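Local coordinates for prolyl endopeptidase (Myxococcus xanthus, PDB 2BKL), which probably acts as a serine endopeptidase of the prolyl oligopeptidase family, cutting oligopeptides after proline and, less readily, after alanine, at residues Phe381-Phe384 and Thr385-Arg388; Lys392-Val395 and Ser396-Lys399. All blocks are in the same frame, centred on the assembly; numbering follows the deposited sequence.

Interaction 1 of 2, residues Phe381-Phe384 and Thr385-Arg388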
ATOM      1  N   PHE A 381     -17.717  -2.507  -2.095  1.00 10.35           N
ATOM      2  CA  PHE A 381     -18.055  -1.965  -0.790  1.00  9.92           C
ATOM      3  C   PHE A 381     -17.637  -2.904   0.332  1.00  9.98           C
ATOM      4  O   PHE A 381     -17.856  -4.110   0.260  1.00 10.21           O
ATOM      5  CB  PHE A 381     -19.547  -1.696  -0.708  1.00 10.87           C
ATOM      6  CG  PHE A 381     -19.975  -1.175   0.623  1.00  9.54           C
ATOM      7  CD1 PHE A 381     -19.883   0.181   0.898  1.00 10.96           C
ATOM      8  CD2 PHE A 381     -20.456  -2.036   1.586  1.00 11.37           C
ATOM      9  CE1 PHE A 381     -20.247   0.671   2.112  1.00 10.34           C
ATOM     10  CE2 PHE A 381     -20.811  -1.567   2.807  1.00 12.03           C
ATOM     11  CZ  PHE A 381     -20.723  -0.213   3.082  1.00 10.28           C
ATOM     12  N   THR A 382     -17.000  -2.366   1.359  1.00 10.90           N
ATOM     13  CA  THR A 382     -16.655  -3.134   2.559  1.00 10.18           C
ATOM     14  C   THR A 382     -16.954  -2.265   3.762  1.00  8.76           C
ATOM     15  O   THR A 382     -17.111  -1.070   3.667  1.00  9.69           O
ATOM     16  CB  THR A 382     -15.162  -3.555   2.653  1.00 13.43           C
ATOM     17  OG1 THR A 382     -14.319  -2.369   2.599  1.00 15.39           O
ATOM     18  CG2 THR A 382     -14.731  -4.361   1.468  1.00 17.03           C
ATOM     19  N   SER A 383     -16.953  -2.878   4.930  1.00  8.66           N
ATOM     20  CA  SER A 383     -16.882  -2.119   6.185  1.00 10.77           C
ATOM     21  C   SER A 383     -16.073  -2.942   7.151  1.00  9.41           C
ATOM     22  O   SER A 383     -15.677  -4.057   6.853  1.00  9.47           O
ATOM     23  CB  SER A 383     -18.281  -1.814   6.772  1.00 10.87           C
ATOM     24  OG  SER A 383     -18.817  -2.903   7.510  1.00 15.12           O
ATOM     25  N   PHE A 384     -15.772  -2.382   8.316  1.00  8.97           N
ATOM     26  CA  PHE A 384     -14.996  -3.121   9.298  1.00 11.81           C
ATOM     27  C   PHE A 384     -15.674  -4.426   9.712  1.00 14.14           C
ATOM     28  O   PHE A 384     -14.984  -5.346  10.172  1.00 16.67           O
ATOM     29  CB  PHE A 384     -14.699  -2.275  10.555  1.00 11.23           C
ATOM     30  CG  PHE A 384     -13.642  -1.235  10.352  1.00 11.92           C
ATOM     31  CD1 PHE A 384     -12.306  -1.579  10.188  1.00 13.04           C
ATOM     32  CD2 PHE A 384     -13.979   0.103  10.322  1.00 11.81           C
ATOM     33  CE1 PHE A 384     -11.343  -0.574   9.988  1.00 12.75           C
ATOM     34  CE2 PHE A 384     -13.042   1.094  10.115  1.00 13.13           C
ATOM     35  CZ  PHE A 384     -11.723   0.762   9.947  1.00 12.84           C
ATOM     36  N   THR A 385     -16.997  -4.484   9.562  1.00 14.85           N
ATOM     37  CA  THR A 385     -17.790  -5.682   9.864  1.00 17.89           C
ATOM     38  C   THR A 385     -18.540  -6.318   8.659  1.00 19.32           C
ATOM     39  O   THR A 385     -19.328  -7.255   8.843  1.00 22.39           O
ATOM     40  CB  THR A 385     -18.808  -5.332  10.967  1.00 20.11           C
ATOM     41  OG1 THR A 385     -19.753  -4.383  10.476  1.00 22.94           O
ATOM     42  CG2 THR A 385     -18.139  -4.622  12.125  1.00 22.53           C
ATOM     43  N   THR A 386     -18.277  -5.835   7.447  1.00 16.02           N
ATOM     44  CA  THR A 386     -18.968  -6.260   6.206  1.00 18.11           C
ATOM     45  C   THR A 386     -17.936  -6.773   5.208  1.00 15.26           C
ATOM     46  O   THR A 386     -17.189  -5.979   4.632  1.00 15.50           O
ATOM     47  CB  THR A 386     -19.715  -5.068   5.511  1.00 17.20           C
ATOM     48  OG1 THR A 386     -20.734  -4.543   6.354  1.00 25.07           O
ATOM     49  CG2 THR A 386     -20.492  -5.537   4.281  1.00 22.79           C
ATOM     50  N   PRO A 387     -17.894  -8.075   4.958  1.00 13.97           N
ATOM     51  CA  PRO A 387     -17.039  -8.598   3.888  1.00 11.92           C
ATOM     52  C   PRO A 387     -17.325  -7.973   2.510  1.00 11.53           C
ATOM     53  O   PRO A 387     -18.440  -7.503   2.295  1.00 11.48           O
ATOM     54  CB  PRO A 387     -17.360 -10.114   3.902  1.00 12.66           C
ATOM     55  CG  PRO A 387     -17.823 -10.371   5.260  1.00 14.89           C
ATOM     56  CD  PRO A 387     -18.587  -9.159   5.671  1.00 13.74           C
ATOM     57  N   ARG A 388     -16.351  -7.994   1.597  1.00 12.31           N
ATOM     58  CA  ARG A 388     -16.465  -7.347   0.294  1.00 15.11           C
ATOM     59  C   ARG A 388     -17.723  -7.725  -0.439  1.00 11.73           C
ATOM     60  O   ARG A 388     -18.057  -8.887  -0.583  1.00 11.79           O
ATOM     61  CB  ARG A 388     -15.274  -7.703  -0.621  1.00 19.11           C
ATOM     62  CG  ARG A 388     -14.022  -6.913  -0.377  1.00 25.25           C
ATOM     63  CD  ARG A 388     -12.774  -7.544  -0.993  1.00 25.98           C
ATOM     64  NE  ARG A 388     -12.918  -7.891  -2.407  1.00 29.34           N
ATOM     65  CZ  ARG A 388     -12.490  -7.138  -3.428  1.00 29.34           C
ATOM     66  NH1 ARG A 388     -11.865  -5.983  -3.214  1.00 30.43           N
ATOM     67  NH2 ARG A 388     -12.674  -7.552  -4.684  1.00 28.29           N
TER
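S383 and T386 face each other across the tip of a β-hairpin, formed by strands 376-383 and 386-394 of a β-propeller blade, with F384 and T385 making a type I turn between them. Their side chains extend from the same face of the hairpin and meet hydroxyl to hydroxyl, S383 OG lying 2.8 Å from T386 OG1 in a hydrogen bond that either group could donate. With chi1 of 82°, the serine hydroxyl sits between its own backbone N and carbonyl carbon, folded back over the turn. There it also accepts T385 N at 3.2 Å, as in an ST turn, and T385 OG1 adds a weak bond, so one buried hydroxyl gathers three partners from the next residues. T386 CB packs 3.1 Å from S383 OG.

The backbones are joined by S383 N, which donates to T386 O at 3.1 Å, whereas the return bond from T386 N to S383 O is weak. On the hydroxyl-bearing face, T386 holds CG2 anti to its backbone N (OG1 chi1 -62°), which brings this methyl to the edge of the F381 ring, near the ring plane, 4.2 Å from CE2.

T382 and R388 run side by side in the same direction, the methyl CG2 of the threonine alongside CG of the arginine. T382 OG1 is bonded to A462 O, and the F384 ring leaves the turn to pack against F433, V417, Y478 and V480, so the hairpin tip abuts the central sheet of the catalytic α/β-hydrolase domain. Farther from the turn, R388 CA directs a C-H toward F381 O, 3.5 Å away.

Interaction 2 of 2, residues Lys392-Val395 and Ser396-Lys399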
ATOM      1  N   LYS A 392     -22.935  -4.115  -9.396  1.00  9.01           N
ATOM      2  CA  LYS A 392     -22.930  -3.800 -10.809  1.00 10.51           C
ATOM      3  C   LYS A 392     -23.976  -2.711 -11.002  1.00 10.89           C
ATOM      4  O   LYS A 392     -25.133  -2.855 -10.598  1.00 10.95           O
ATOM      5  CB  LYS A 392     -23.260  -5.035 -11.642  1.00 11.57           C
ATOM      6  CG  LYS A 392     -23.326  -4.779 -13.147  1.00 14.68           C
ATOM      7  CD  LYS A 392     -23.612  -6.067 -13.919  1.00 17.44           C
ATOM      8  CE  LYS A 392     -24.162  -5.800 -15.290  1.00 20.76           C
ATOM      9  NZ  LYS A 392     -24.735  -7.030 -15.893  1.00 23.28           N
ATOM     10  N   THR A 393     -23.564  -1.608 -11.614  1.00  9.20           N
ATOM     11  CA  THR A 393     -24.433  -0.461 -11.773  1.00  9.86           C
ATOM     12  C   THR A 393     -24.485  -0.031 -13.228  1.00  9.88           C
ATOM     13  O   THR A 393     -23.562  -0.286 -13.989  1.00 11.91           O
ATOM     14  CB  THR A 393     -23.967   0.731 -10.902  1.00 12.55           C
ATOM     15  OG1 THR A 393     -22.815   1.365 -11.498  1.00 13.76           O
ATOM     16  CG2 THR A 393     -23.472   0.312  -9.539  1.00 15.34           C
ATOM     17  N   SER A 394     -25.582   0.609 -13.603  1.00  7.97           N
ATOM     18  CA  SER A 394     -25.681   1.284 -14.876  1.00  8.05           C
ATOM     19  C   SER A 394     -25.316   2.749 -14.692  1.00  9.06           C
ATOM     20  O   SER A 394     -25.871   3.450 -13.871  1.00  8.89           O
ATOM     21  CB  SER A 394     -27.111   1.201 -15.419  1.00 10.60           C
ATOM     22  OG  SER A 394     -27.302   2.155 -16.461  1.00 11.98           O
ATOM     23  N   VAL A 395     -24.365   3.215 -15.474  1.00 10.12           N
ATOM     24  CA  VAL A 395     -23.941   4.594 -15.382  1.00 10.09           C
ATOM     25  C   VAL A 395     -25.058   5.519 -15.851  1.00 10.89           C
ATOM     26  O   VAL A 395     -25.296   6.568 -15.245  1.00 11.59           O
ATOM     27  CB  VAL A 395     -22.652   4.847 -16.200  1.00  9.95           C
ATOM     28  CG1 VAL A 395     -22.271   6.321 -16.159  1.00 11.67           C
ATOM     29  CG2 VAL A 395     -21.504   4.026 -15.657  1.00 10.85           C
ATOM     30  N   SER A 396     -25.723   5.139 -16.932  1.00 11.81           N
ATOM     31  CA  SER A 396     -26.759   5.979 -17.527  1.00 12.87           C
ATOM     32  C   SER A 396     -28.030   6.096 -16.677  1.00 13.63           C
ATOM     33  O   SER A 396     -28.606   7.166 -16.639  1.00 14.50           O
ATOM     34  CB  SER A 396     -27.099   5.516 -18.937  1.00 14.00           C
ATOM     35  OG  SER A 396     -27.605   4.217 -18.959  1.00 16.22           O
ATOM     36  N   THR A 397     -28.443   5.028 -15.982  1.00 11.99           N
ATOM     37  CA  THR A 397     -29.705   5.045 -15.212  1.00 11.41           C
ATOM     38  C   THR A 397     -29.557   5.050 -13.690  1.00 11.08           C
ATOM     39  O   THR A 397     -30.505   5.388 -12.971  1.00 12.38           O
ATOM     40  CB  THR A 397     -30.602   3.853 -15.566  1.00 13.07           C
ATOM     41  OG1 THR A 397     -30.088   2.647 -14.995  1.00 13.95           O
ATOM     42  CG2 THR A 397     -30.699   3.608 -17.091  1.00 12.60           C
ATOM     43  N   GLY A 398     -28.421   4.593 -13.180  1.00  9.70           N
ATOM     44  CA  GLY A 398     -28.213   4.443 -11.751  1.00  9.50           C
ATOM     45  C   GLY A 398     -28.715   3.158 -11.132  1.00 10.92           C
ATOM     46  O   GLY A 398     -28.579   2.951  -9.917  1.00 12.68           O
ATOM     47  N   LYS A 399     -29.299   2.274 -11.928  1.00 10.63           N
ATOM     48  CA  LYS A 399     -29.658   0.943 -11.427  1.00 12.80           C
ATOM     49  C   LYS A 399     -28.435   0.286 -10.795  1.00 12.72           C
ATOM     50  O   LYS A 399     -27.333   0.365 -11.323  1.00 10.97           O
ATOM     51  CB  LYS A 399     -30.174   0.069 -12.579  1.00 17.76           C
ATOM     52  CG  LYS A 399     -30.448  -1.403 -12.226  1.00 19.59           C
ATOM     53  CD  LYS A 399     -30.976  -2.200 -13.418  1.00 22.70           C
ATOM     54  CE  LYS A 399     -29.873  -2.536 -14.406  1.00 22.71           C
ATOM     55  NZ  LYS A 399     -30.406  -3.129 -15.677  1.00 26.63           N
TER
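Two flat carbonyl groups, those of K399 and S394, receive the backbone bonds closing this β-hairpin loop, which joins strands 386-394 and 400-405 of a propeller blade. S394 N donates to K399 O at 2.9 Å, while T393 CA comes to the same oxygen at 3.0 Å in a C-H...O contact. G398 N reaches S394 O, also at 2.9 Å, but rises 33° out of that carbonyl's plane; this bond closes a five-residue α-turn. G398 has the positive phi of its closing position, where a CB would press on T397 O.

S394 carries the side-chain part. Its OG lies anti to the backbone N (chi1 164°), beside the carbonyl carbon from which the turn departs, a rotation that swings the hydroxyl toward the loop, where it accepts T397 N at 3.1 Å. D375 completes the cluster, its OD2 bonded to S394 OG and its OD1 to S396 OG. With an alanine at S394, T397 N would probably lose its acceptor and D375 one of its two serine hydroxyls. T397 in turn forms an ST turn: its OG1 accepts K399 N at 3.2 Å, with an N-H...O angle of 169°.

Overall arrangement
Both contacts lie in the last blade of the propeller in sequence, and along the chain they come one after the other. Strand 376-383 runs in, interaction 1 closes the tight turn into strand 386-394, and this strand then carries the chain to interaction 2, which closes the longer loop leading back into strand 400-405. The two closures thus stand at opposite ends of one shared strand, their centres about 22 Å apart, and neither encloses or crosses the other. Interaction 1 sits at the interface of the propeller with the hydrolase domain, whereas interaction 2 is tied through D375 to its own blade and through R355 to strand 353-356 of the preceding one.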